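Local coordinates for OxyA protein (Actinoplanes teichomyceticus, PDB 5HH3) that binds heme as a cytochrome P450 monooxygenase and probably catalyses a phenolic coupling step that cyclises the peptide in glycopeptide antibiotic biosynthesis, at residues Leu67-Tyr78 with Thr288-Val297; Leu253-Leu264 with Asp327-Arg335. All coordinates share one frame; numbering follows the deposited sequence.

Contact 1: residues Leu67-Tyr78 with Thr288-Val297; sequences LSSDDFSARLLY and THPRVATDDV. With HEM (protoporphyrin IX containing Fe), chain G.
S73 and V292 form a hydrogen-bonded antiparallel pair, S73 N reaching V292 O and V292 N reaching S73 O, each at 2.8 Å. One residue along, F72 and A293 make the non-hydrogen-bonded pair; the small methyl of A293 suits a place beside a phenyl ring, and F72 CE1 lies 3.8 Å from A293 CB while V297 CG1 touches F72 CZ. The tight part lies toward the heme. R291, its chain bent at chi2 (-66°), turns the edge of its guanidinium to one heme propionate: NH1 meets O1D at 2.8 Å and NH2 meets O2D at 2.7 Å. Arginine suits the place because its flat end offers a nitrogen to each carboxylate oxygen. L67 CD2 sits above one face of that group, off toward its rim, 3.7 Å from R291 NH2, and H289 N also donates to O1D. The H289 ring is fixed in turn through ND1, 2.9 Å from Y78 OH in a nearly straight hydrogen bond (171°). On the opposite face of the strand pair from F72, V292 CG2 packs against L77 CB. Beyond the T294 N to D71 O hydrogen bond the side chains are looser: D71 and exposed D295 lie side by side, and a water bridges D71 OD2 to D296 O. Strand 291-293 runs between edge strand 72-73 and strand 309-312, whose V310 touches F72, while T186 of the second subunit packs on L76 and V292.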
loop_
_atom_site.group_PDB
_atom_site.type_symbol
_atom_site.label_atom_id
_atom_site.label_comp_id
_atom_site.label_asym_id
_atom_site.label_seq_id
_atom_site.Cartn_x
_atom_site.Cartn_y
_atom_site.Cartn_z
ATOM N N LEU B 67 1.579 -22.502 -4.095
ATOM C CA LEU B 67 0.765 -22.497 -2.881
ATOM C C LEU B 67 0.930 -23.739 -2.021
ATOM O O LEU B 67 0.603 -23.671 -0.830
ATOM C CB LEU B 67 -0.729 -22.291 -3.206
ATOM C CG LEU B 67 -1.141 -20.944 -3.820
ATOM C CD1 LEU B 67 -2.595 -20.997 -4.236
ATOM C CD2 LEU B 67 -0.941 -19.771 -2.867
ATOM N N SER B 68 1.414 -24.855 -2.588
ATOM C CA SER B 68 1.685 -26.050 -1.793
ATOM C C SER B 68 3.150 -26.137 -1.344
ATOM O O SER B 68 3.493 -27.041 -0.593
ATOM C CB SER B 68 1.314 -27.334 -2.553
ATOM O OG SER B 68 2.138 -27.447 -3.687
ATOM N N SER B 69 3.987 -25.197 -1.784
ATOM C CA SER B 69 5.426 -25.234 -1.502
ATOM C C SER B 69 5.732 -24.756 -0.074
ATOM O O SER B 69 5.148 -23.771 0.385
ATOM C CB SER B 69 6.159 -24.335 -2.501
ATOM O OG SER B 69 7.445 -24.029 -2.035
ATOM N N ASP B 70 6.688 -25.397 0.590
ATOM C CA ASP B 70 7.142 -24.920 1.899
ATOM C C ASP B 70 8.151 -23.759 1.803
ATOM O O ASP B 70 8.532 -23.207 2.827
ATOM C CB ASP B 70 7.690 -26.078 2.772
ATOM C CG ASP B 70 9.051 -26.588 2.324
ATOM O OD1 ASP B 70 9.353 -26.554 1.111
ATOM O OD2 ASP B 70 9.827 -27.059 3.202
ATOM N N ASP B 71 8.556 -23.373 0.591
ATOM C CA ASP B 71 9.531 -22.310 0.378
ATOM C C ASP B 71 8.920 -20.933 0.164
ATOM O O ASP B 71 9.591 -20.062 -0.398
ATOM C CB ASP B 71 10.435 -22.653 -0.822
ATOM C CG ASP B 71 11.348 -23.815 -0.554
ATOM O OD1 ASP B 71 11.676 -24.091 0.617
ATOM O OD2 ASP B 71 11.751 -24.455 -1.545
ATOM N N PHE B 72 7.679 -20.726 0.597
ATOM C CA PHE B 72 7.039 -19.422 0.511
ATOM C C PHE B 72 6.409 -19.084 1.858
ATOM O O PHE B 72 5.924 -19.968 2.557
ATOM C CB PHE B 72 5.972 -19.376 -0.593
ATOM C CG PHE B 72 6.524 -19.340 -1.990
ATOM C CD1 PHE B 72 6.798 -18.132 -2.618
ATOM C CD2 PHE B 72 6.758 -20.519 -2.681
ATOM C CE1 PHE B 72 7.307 -18.104 -3.910
ATOM C CE2 PHE B 72 7.267 -20.492 -3.970
ATOM C CZ PHE B 72 7.536 -19.281 -4.586
ATOM N N SER B 73 6.444 -17.806 2.215
ATOM C CA SER B 73 5.941 -17.308 3.500
ATOM C C SER B 73 4.905 -16.240 3.254
ATOM O O SER B 73 5.104 -15.356 2.437
ATOM C CB SER B 73 7.073 -16.704 4.339
ATOM O OG SER B 73 6.556 -15.913 5.410
ATOM N N ALA B 74 3.800 -16.326 3.986
ATOM C CA ALA B 74 2.778 -15.287 4.007
ATOM C C ALA B 74 3.134 -14.140 4.986
ATOM O O ALA B 74 2.929 -12.955 4.710
ATOM C CB ALA B 74 1.457 -15.936 4.395
ATOM N N ARG B 75 3.728 -14.527 6.098
ATOM C CA ARG B 75 4.099 -13.630 7.203
ATOM C C ARG B 75 5.143 -12.580 6.857
ATOM O O ARG B 75 5.044 -11.434 7.310
ATOM C CB ARG B 75 4.645 -14.483 8.330
ATOM C CG ARG B 75 5.090 -13.762 9.596
ATOM C CD ARG B 75 5.613 -14.807 10.572
ATOM N NE ARG B 75 6.732 -15.584 10.007
ATOM C CZ ARG B 75 8.026 -15.241 10.052
ATOM N NH1 ARG B 75 8.431 -14.111 10.634
ATOM N NH2 ARG B 75 8.941 -16.041 9.503
ATOM N N LEU B 76 6.152 -12.975 6.084
ATOM C CA LEU B 76 7.271 -12.089 5.779
ATOM C C LEU B 76 6.938 -10.902 4.857
ATOM O O LEU B 76 7.712 -9.925 4.811
ATOM C CB LEU B 76 8.450 -12.884 5.197
ATOM C CG LEU B 76 9.274 -13.764 6.137
ATOM C CD1 LEU B 76 10.279 -14.512 5.273
ATOM C CD2 LEU B 76 9.986 -12.993 7.252
ATOM N N LEU B 77 5.833 -10.972 4.112
ATOM C CA LEU B 77 5.465 -9.857 3.235
ATOM C C LEU B 77 4.907 -8.724 4.069
ATOM O O LEU B 77 5.477 -7.630 4.122
ATOM C CB LEU B 77 4.439 -10.259 2.177
ATOM C CG LEU B 77 4.182 -9.119 1.176
ATOM C CD1 LEU B 77 4.404 -9.631 -0.229
ATOM C CD2 LEU B 77 2.802 -8.475 1.337
ATOM N N TYR B 78 3.817 -9.010 4.760
ATOM C CA TYR B 78 3.099 -7.986 5.503
ATOM C C TYR B 78 3.911 -7.415 6.668
ATOM O O TYR B 78 3.658 -6.285 7.085
ATOM C CB TYR B 78 1.738 -8.511 5.954
ATOM C CG TYR B 78 0.743 -8.636 4.807
ATOM C CD1 TYR B 78 0.174 -7.493 4.210
ATOM C CD2 TYR B 78 0.376 -9.894 4.303
ATOM C CE1 TYR B 78 -0.734 -7.609 3.158
ATOM C CE2 TYR B 78 -0.537 -10.019 3.260
ATOM C CZ TYR B 78 -1.089 -8.883 2.688
ATOM O OH TYR B 78 -1.983 -9.035 1.656
ATOM N N THR B 288 -4.689 -14.567 -4.360
ATOM C CA THR B 288 -4.250 -14.911 -3.011
ATOM C C THR B 288 -3.435 -13.753 -2.477
ATOM O O THR B 288 -2.995 -12.888 -3.245
ATOM C CB THR B 288 -3.329 -16.160 -3.020
ATOM O OG1 THR B 288 -2.314 -15.989 -4.007
ATOM C CG2 THR B 288 -4.099 -17.414 -3.319
ATOM N N HIS B 289 -3.196 -13.746 -1.170
ATOM C CA HIS B 289 -2.243 -12.819 -0.585
ATOM C C HIS B 289 -0.844 -13.134 -1.165
ATOM O O HIS B 289 -0.492 -14.315 -1.311
ATOM C CB HIS B 289 -2.176 -12.966 0.941
ATOM C CG HIS B 289 -3.444 -12.599 1.635
ATOM N ND1 HIS B 289 -3.765 -11.292 1.958
ATOM C CD2 HIS B 289 -4.487 -13.357 2.049
ATOM C CE1 HIS B 289 -4.944 -11.268 2.559
ATOM N NE2 HIS B 289 -5.397 -12.509 2.631
ATOM N N PRO B 290 -0.043 -12.095 -1.469
ATOM C CA PRO B 290 1.296 -12.375 -1.939
ATOM C C PRO B 290 2.175 -13.105 -0.926
ATOM O O PRO B 290 2.111 -12.822 0.277
ATOM C CB PRO B 290 1.878 -11.009 -2.272
ATOM C CG PRO B 290 0.839 -10.001 -1.953
ATOM C CD PRO B 290 -0.282 -10.665 -1.242
ATOM N N ARG B 291 2.945 -14.063 -1.443
ATOM C CA ARG B 291 3.859 -14.873 -0.679
ATOM C C ARG B 291 5.301 -14.411 -0.974
ATOM O O ARG B 291 5.601 -14.068 -2.114
ATOM C CB ARG B 291 3.756 -16.347 -1.111
ATOM C CG ARG B 291 2.380 -17.024 -1.115
ATOM C CD ARG B 291 1.833 -17.161 0.246
ATOM N NE ARG B 291 0.767 -18.168 0.405
ATOM C CZ ARG B 291 -0.547 -17.925 0.448
ATOM N NH1 ARG B 291 -1.017 -16.708 0.207
ATOM N NH2 ARG B 291 -1.398 -18.928 0.681
ATOM N N VAL B 292 6.189 -14.441 0.030
ATOM C CA VAL B 292 7.611 -14.161 -0.186
ATOM C C VAL B 292 8.348 -15.483 -0.334
ATOM O O VAL B 292 8.144 -16.369 0.477
ATOM C CB VAL B 292 8.258 -13.399 0.993
ATOM C CG1 VAL B 292 9.697 -13.011 0.660
ATOM C CG2 VAL B 292 7.460 -12.160 1.330
ATOM N N ALA B 293 9.214 -15.592 -1.345
ATOM C CA ALA B 293 10.129 -16.749 -1.483
ATOM C C ALA B 293 11.196 -16.738 -0.399
ATOM O O ALA B 293 11.903 -15.741 -0.222
ATOM C CB ALA B 293 10.763 -16.780 -2.865
ATOM N N THR B 294 11.295 -17.840 0.329
ATOM C CA THR B 294 12.345 -18.044 1.307
ATOM C C THR B 294 13.481 -18.945 0.785
ATOM O O THR B 294 14.462 -19.158 1.475
ATOM C CB THR B 294 11.776 -18.599 2.621
ATOM O OG1 THR B 294 11.101 -19.829 2.382
ATOM C CG2 THR B 294 10.818 -17.603 3.234
ATOM N N ASP B 295 13.330 -19.507 -0.414
ATOM C CA ASP B 295 14.456 -20.120 -1.124
ATOM C C ASP B 295 14.279 -19.798 -2.628
ATOM O O ASP B 295 13.219 -19.368 -3.040
ATOM C CB ASP B 295 14.480 -21.625 -0.861
ATOM C CG ASP B 295 15.825 -22.276 -1.184
ATOM O OD1 ASP B 295 16.755 -21.596 -1.717
ATOM O OD2 ASP B 295 15.959 -23.495 -0.902
ATOM N N ASP B 296 15.332 -19.969 -3.417
ATOM C CA ASP B 296 15.228 -19.906 -4.863
ATOM C C ASP B 296 14.339 -21.069 -5.339
ATOM O O ASP B 296 14.434 -22.179 -4.833
ATOM C CB ASP B 296 16.605 -20.017 -5.532
ATOM C CG ASP B 296 17.514 -18.842 -5.216
ATOM O OD1 ASP B 296 17.126 -17.884 -4.511
ATOM O OD2 ASP B 296 18.659 -18.865 -5.677
ATOM N N VAL B 297 13.483 -20.809 -6.313
ATOM C CA VAL B 297 12.680 -21.869 -6.903
ATOM C C VAL B 297 12.489 -21.623 -8.403
ATOM O O VAL B 297 12.182 -20.501 -8.833
ATOM C CB VAL B 297 11.336 -22.026 -6.142
ATOM C CG1 VAL B 297 10.569 -20.736 -6.109
ATOM C CG2 VAL B 297 10.464 -23.136 -6.733
HETATM C CHA HEM G . -8.614 -18.322 3.224
HETATM C CHB HEM G . -12.417 -18.216 6.234
HETATM C CHC HEM G . -15.391 -17.726 2.413
HETATM C CHD HEM G . -11.595 -17.914 -0.552
HETATM C C1A HEM G . -9.393 -18.304 4.356
HETATM C C2A HEM G . -8.874 -18.296 5.682
HETATM C C3A HEM G . -9.941 -18.279 6.528
HETATM C C4A HEM G . -11.124 -18.267 5.735
HETATM C CMA HEM G . -9.891 -18.249 8.034
HETATM C CAA HEM G . -7.408 -18.323 6.064
HETATM C CBA HEM G . -6.951 -19.778 6.158
HETATM C CGA HEM G . -5.482 -19.955 6.506
HETATM O O1A HEM G . -4.629 -19.058 6.293
HETATM O O2A HEM G . -5.095 -21.043 7.010
HETATM C C1B HEM G . -13.582 -18.058 5.457
HETATM C C2B HEM G . -14.910 -17.953 5.995
HETATM C C3B HEM G . -15.766 -17.812 4.925
HETATM C C4B HEM G . -14.897 -17.839 3.716
HETATM C CMB HEM G . -15.300 -17.995 7.458
HETATM C CAB HEM G . -17.246 -17.702 4.859
HETATM C CBB HEM G . -18.113 -17.852 5.865
HETATM C C1C HEM G . -14.638 -17.715 1.246
HETATM C C2C HEM G . -15.152 -17.585 -0.062
HETATM C C3C HEM G . -14.050 -17.632 -0.927
HETATM C C4C HEM G . -12.883 -17.803 -0.104
HETATM C CMC HEM G . -16.612 -17.410 -0.436
HETATM C CAC HEM G . -13.996 -17.558 -2.410
HETATM C CBC HEM G . -15.032 -17.491 -3.242
HETATM C C1D HEM G . -10.491 -18.034 0.290
HETATM C C2D HEM G . -9.124 -18.090 -0.271
HETATM C C3D HEM G . -8.289 -18.202 0.772
HETATM C C4D HEM G . -9.165 -18.211 1.963
HETATM C CMD HEM G . -8.671 -18.024 -1.713
HETATM C CAD HEM G . -6.772 -18.294 0.681
HETATM C CBD HEM G . -6.053 -16.940 0.592
HETATM C CGD HEM G . -4.531 -17.132 0.498
HETATM O O1D HEM G . -3.741 -16.171 0.458
HETATM O O2D HEM G . -3.989 -18.244 0.445
HETATM N NA HEM G . -10.773 -18.301 4.403
HETATM N NB HEM G . -13.642 -18.014 4.122
HETATM N NC HEM G . -13.283 -17.887 1.197
HETATM N ND HEM G . -10.471 -18.146 1.634
HETATM FE FE HEM G . -11.986 -18.095 2.826
HETATM O O HOH W 1 -1.313 -22.100 1.111
HETATM O O HOH W 2 1.321 -20.925 1.166
HETATM O O HOH W 3 13.522 -24.861 -3.931
HETATM O O HOH W 4 -11.673 -16.033 3.103
#

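Contact 2: residues Leu253-Leu264 with Asp327-Arg335; sequences LMADDPEQFALL and DRFDITRVR
Q260 meets the backbone of F329 and I331 with both ends of its amide. Its CB touches I331 CG2 at 3.9 Å and also approaches the F329 ring. A bend at chi2 (-149°) then carries the amide alongside these two side chains, which run past it in the opposite direction, and CD lies beside F329 CD2, 3.9 Å away. At the tip OE1 accepts from I331 N at 2.9 Å in an almost linear bond (177°), and NE2 donates to F329 O at 2.8 Å, the oxygen lying in the amide plane although the nitrogen stands above the carbonyl plane. NE2 also donates to D257 OD2, which helps fix the amide's rotation. Glutamine suits the place because a single flat group both gives and takes hydrogen bonds, joining a helix to a chain that has no regular structure of its own.

Beside these hydrogen bonds the contact is apolar. F329 presents one face to L253 CD2, a CH-pi contact 3.8 Å from the ring centroid. The F261 ring is nearly parallel to it but slid away, F261 CE2 meeting F329 CE2 at 3.7 Å. I331 CD1 approaches F261 more distantly, near the rim, on the side away from M254 CG. Beyond, D330 OD1 takes both T332 N, making an Asx turn, and T332 OG1, within a type I turn from D330 to R333. The loop is thus held against the junction of helices 225-256 and 258-266; helix 274-282 also touches F329 and I331, and helix 351-368 backs M254 and F261.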
loop_
_atom_site.group_PDB
_atom_site.type_symbol
_atom_site.label_atom_id
_atom_site.label_comp_id
_atom_site.label_asym_id
_atom_site.label_seq_id
_atom_site.Cartn_x
_atom_site.Cartn_y
_atom_site.Cartn_z
ATOM N N LEU B 253 -25.686 -13.320 -12.125
ATOM C CA LEU B 253 -25.549 -14.403 -13.098
ATOM C C LEU B 253 -26.887 -15.101 -13.370
ATOM O O LEU B 253 -27.175 -15.462 -14.525
ATOM C CB LEU B 253 -24.484 -15.422 -12.658
ATOM C CG LEU B 253 -24.094 -16.509 -13.672
ATOM C CD1 LEU B 253 -23.409 -15.917 -14.880
ATOM C CD2 LEU B 253 -23.198 -17.554 -13.048
ATOM N N MET B 254 -27.707 -15.275 -12.328
ATOM C CA MET B 254 -29.044 -15.859 -12.497
ATOM C C MET B 254 -29.996 -14.989 -13.320
ATOM O O MET B 254 -30.679 -15.504 -14.198
ATOM C CB MET B 254 -29.686 -16.172 -11.155
ATOM C CG MET B 254 -28.932 -17.246 -10.374
ATOM S SD MET B 254 -29.566 -17.414 -8.698
ATOM C CE MET B 254 -31.282 -17.791 -9.118
ATOM N N ALA B 255 -30.035 -13.689 -13.038
ATOM C CA ALA B 255 -30.782 -12.741 -13.866
ATOM C C ALA B 255 -30.214 -12.652 -15.317
ATOM O O ALA B 255 -30.963 -12.548 -16.283
ATOM C CB ALA B 255 -30.821 -11.367 -13.200
ATOM N N ASP B 256 -28.898 -12.734 -15.461
ATOM C CA ASP B 256 -28.250 -12.677 -16.760
ATOM C C ASP B 256 -28.461 -13.939 -17.610
ATOM O O ASP B 256 -28.576 -13.841 -18.826
ATOM C CB ASP B 256 -26.749 -12.415 -16.593
ATOM C CG ASP B 256 -26.075 -12.047 -17.902
ATOM O OD1 ASP B 256 -26.305 -10.940 -18.411
ATOM O OD2 ASP B 256 -25.331 -12.879 -18.439
ATOM N N ASP B 257 -28.492 -15.116 -16.990
ATOM C CA ASP B 257 -28.616 -16.372 -17.730
ATOM C C ASP B 257 -29.692 -17.264 -17.103
ATOM O O ASP B 257 -29.390 -18.326 -16.554
ATOM C CB ASP B 257 -27.264 -17.083 -17.810
ATOM C CG ASP B 257 -27.202 -18.128 -18.946
ATOM O OD1 ASP B 257 -28.237 -18.472 -19.529
ATOM O OD2 ASP B 257 -26.102 -18.628 -19.248
ATOM N N PRO B 258 -30.968 -16.844 -17.208
ATOM C CA PRO B 258 -32.037 -17.575 -16.538
ATOM C C PRO B 258 -32.242 -19.034 -17.015
ATOM O O PRO B 258 -32.672 -19.879 -16.218
ATOM C CB PRO B 258 -33.275 -16.707 -16.814
ATOM C CG PRO B 258 -32.947 -15.950 -18.055
ATOM C CD PRO B 258 -31.485 -15.685 -17.967
ATOM N N GLU B 259 -31.926 -19.335 -18.277
ATOM C CA GLU B 259 -32.197 -20.673 -18.820
ATOM C C GLU B 259 -31.364 -21.779 -18.162
ATOM O O GLU B 259 -31.868 -22.862 -17.894
ATOM C CB GLU B 259 -32.089 -20.686 -20.350
ATOM C CG GLU B 259 -33.235 -19.904 -20.990
ATOM C CD GLU B 259 -33.154 -19.765 -22.498
ATOM O OE1 GLU B 259 -32.036 -19.762 -23.048
ATOM O OE2 GLU B 259 -34.223 -19.632 -23.138
ATOM N N GLN B 260 -30.121 -21.486 -17.818
ATOM C CA GLN B 260 -29.285 -22.481 -17.135
ATOM C C GLN B 260 -29.750 -22.748 -15.708
ATOM O O GLN B 260 -29.721 -23.885 -15.251
ATOM C CB GLN B 260 -27.835 -22.055 -17.159
ATOM C CG GLN B 260 -27.318 -21.875 -18.579
ATOM C CD GLN B 260 -25.859 -22.196 -18.703
ATOM O OE1 GLN B 260 -25.406 -23.243 -18.250
ATOM N NE2 GLN B 260 -25.112 -21.312 -19.331
ATOM N N PHE B 261 -30.212 -21.712 -15.019
ATOM C CA PHE B 261 -30.747 -21.886 -13.671
ATOM C C PHE B 261 -32.154 -22.471 -13.641
ATOM O O PHE B 261 -32.556 -23.016 -12.617
ATOM C CB PHE B 261 -30.660 -20.587 -12.874
ATOM C CG PHE B 261 -29.261 -20.231 -12.512
ATOM C CD1 PHE B 261 -28.657 -20.785 -11.387
ATOM C CD2 PHE B 261 -28.517 -19.400 -13.327
ATOM C CE1 PHE B 261 -27.341 -20.477 -11.071
ATOM C CE2 PHE B 261 -27.202 -19.091 -13.011
ATOM C CZ PHE B 261 -26.613 -19.630 -11.882
ATOM N N ALA B 262 -32.894 -22.375 -14.752
ATOM C CA ALA B 262 -34.157 -23.115 -14.897
ATOM C C ALA B 262 -33.890 -24.627 -14.921
ATOM O O ALA B 262 -34.708 -25.412 -14.461
ATOM C CB ALA B 262 -34.903 -22.680 -16.154
ATOM N N LEU B 263 -32.732 -25.008 -15.457
ATOM C CA LEU B 263 -32.258 -26.390 -15.454
ATOM C C LEU B 263 -31.931 -26.853 -14.036
ATOM O O LEU B 263 -32.264 -27.965 -13.663
ATOM C CB LEU B 263 -31.023 -26.524 -16.356
ATOM C CG LEU B 263 -30.931 -27.766 -17.231
ATOM C CD1 LEU B 263 -31.977 -27.738 -18.342
ATOM C CD2 LEU B 263 -29.529 -27.864 -17.813
ATOM N N LEU B 264 -31.260 -26.000 -13.261
ATOM C CA LEU B 264 -31.041 -26.251 -11.837
ATOM C C LEU B 264 -32.357 -26.434 -11.080
ATOM O O LEU B 264 -32.470 -27.367 -10.280
ATOM C CB LEU B 264 -30.224 -25.128 -11.177
ATOM C CG LEU B 264 -30.060 -25.158 -9.648
ATOM C CD1 LEU B 264 -29.340 -26.417 -9.191
ATOM C CD2 LEU B 264 -29.312 -23.919 -9.173
ATOM N N ASP B 327 -14.673 -22.079 -21.899
ATOM C CA ASP B 327 -14.688 -21.282 -20.657
ATOM C C ASP B 327 -16.053 -20.686 -20.267
ATOM O O ASP B 327 -16.242 -20.293 -19.103
ATOM C CB ASP B 327 -13.669 -20.149 -20.756
ATOM C CG ASP B 327 -13.591 -19.328 -19.491
ATOM O OD1 ASP B 327 -13.208 -19.893 -18.433
ATOM O OD2 ASP B 327 -13.933 -18.124 -19.560
ATOM N N ARG B 328 -16.998 -20.623 -21.212
ATOM C CA ARG B 328 -18.294 -19.996 -20.953
ATOM C C ARG B 328 -19.046 -20.736 -19.852
ATOM O O ARG B 328 -18.857 -21.951 -19.654
ATOM C CB ARG B 328 -19.147 -19.915 -22.223
ATOM C CG ARG B 328 -18.620 -18.917 -23.244
ATOM C CD ARG B 328 -19.427 -18.968 -24.533
ATOM N NE ARG B 328 -18.730 -18.223 -25.589
ATOM C CZ ARG B 328 -18.808 -18.465 -26.897
ATOM N NH1 ARG B 328 -19.557 -19.449 -27.378
ATOM N NH2 ARG B 328 -18.103 -17.714 -27.739
ATOM N N PHE B 329 -19.861 -20.000 -19.106
ATOM C CA PHE B 329 -20.662 -20.606 -18.026
ATOM C C PHE B 329 -21.534 -21.733 -18.580
ATOM O O PHE B 329 -22.302 -21.525 -19.498
ATOM C CB PHE B 329 -21.540 -19.556 -17.342
ATOM C CG PHE B 329 -22.394 -20.100 -16.254
ATOM C CD1 PHE B 329 -21.830 -20.799 -15.200
ATOM C CD2 PHE B 329 -23.780 -19.924 -16.282
ATOM C CE1 PHE B 329 -22.617 -21.307 -14.181
ATOM C CE2 PHE B 329 -24.575 -20.427 -15.264
ATOM C CZ PHE B 329 -23.999 -21.131 -14.217
ATOM N N ASP B 330 -21.369 -22.925 -18.023
ATOM C CA ASP B 330 -22.074 -24.120 -18.491
ATOM C C ASP B 330 -22.355 -24.982 -17.274
ATOM O O ASP B 330 -21.501 -25.737 -16.808
ATOM C CB ASP B 330 -21.252 -24.880 -19.526
ATOM C CG ASP B 330 -21.905 -26.193 -19.961
ATOM O OD1 ASP B 330 -23.067 -26.470 -19.622
ATOM O OD2 ASP B 330 -21.229 -26.975 -20.644
ATOM N N ILE B 331 -23.576 -24.859 -16.779
ATOM C CA ILE B 331 -23.994 -25.504 -15.554
ATOM C C ILE B 331 -23.973 -27.051 -15.607
ATOM O O ILE B 331 -24.001 -27.692 -14.556
ATOM C CB ILE B 331 -25.389 -24.964 -15.143
ATOM C CG1 ILE B 331 -25.630 -25.157 -13.648
ATOM C CG2 ILE B 331 -26.501 -25.581 -15.986
ATOM C CD1 ILE B 331 -26.651 -24.180 -13.109
ATOM N N THR B 332 -23.923 -27.638 -16.809
ATOM C CA THR B 332 -23.851 -29.103 -16.992
ATOM C C THR B 332 -22.414 -29.646 -17.130
ATOM O O THR B 332 -22.238 -30.847 -17.324
ATOM C CB THR B 332 -24.617 -29.564 -18.258
ATOM O OG1 THR B 332 -23.898 -29.145 -19.422
ATOM C CG2 THR B 332 -26.048 -28.994 -18.314
ATOM N N ARG B 333 -21.400 -28.785 -17.068
ATOM C CA ARG B 333 -20.003 -29.228 -17.159
ATOM C C ARG B 333 -19.714 -30.312 -16.109
ATOM O O ARG B 333 -19.984 -30.129 -14.924
ATOM C CB ARG B 333 -19.033 -28.055 -16.977
ATOM C CG ARG B 333 -17.566 -28.384 -17.258
ATOM C CD ARG B 333 -16.617 -27.303 -16.726
ATOM N NE ARG B 333 -17.037 -25.994 -17.204
ATOM C CZ ARG B 333 -16.901 -25.564 -18.458
ATOM N NH1 ARG B 333 -16.278 -26.295 -19.392
ATOM N NH2 ARG B 333 -17.379 -24.368 -18.781
ATOM N N VAL B 334 -19.177 -31.437 -16.575
ATOM C CA VAL B 334 -18.823 -32.562 -15.718
ATOM C C VAL B 334 -17.562 -32.222 -14.915
ATOM O O VAL B 334 -16.548 -31.824 -15.485
ATOM C CB VAL B 334 -18.637 -33.841 -16.563
ATOM C CG1 VAL B 334 -18.028 -34.975 -15.743
ATOM C CG2 VAL B 334 -19.987 -34.261 -17.139
ATOM N N ARG B 335 -17.666 -32.358 -13.591
ATOM C CA ARG B 335 -16.572 -32.115 -12.645
ATOM C C ARG B 335 -15.738 -30.850 -12.931
ATOM O O ARG B 335 -14.546 -30.942 -13.236
ATOM C CB ARG B 335 -15.692 -33.382 -12.510
ATOM C CG ARG B 335 -16.398 -34.500 -11.746
ATOM C CD ARG B 335 -15.520 -35.737 -11.559
ATOM N NE ARG B 335 -15.190 -36.364 -12.846
ATOM C CZ ARG B 335 -15.981 -37.182 -13.548
ATOM N NH1 ARG B 335 -17.190 -37.548 -13.110
ATOM N NH2 ARG B 335 -15.550 -37.654 -14.714
#

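Overall arrangement
The two contacts lie in separate parts of the fold, their centres 36 Å apart and their nearest atoms about 17 Å apart, so neither touches the other. Contact 1 belongs to the heme pocket: T288, H289 and R291 reach a propionate, and the heme is also hydrogen-bonded by H99, R103 and H346, whereas C348 is the axial ligand of the iron. Contact 2 is structural packing away from the annotated sites, with the side chain of L253 about 13 Å from a heme. Along the sequence their segments alternate: 253-264 comes between the two halves of contact 1, and 288-297 between those of contact 2, so the sheet and the helical region are interleaved in the chain.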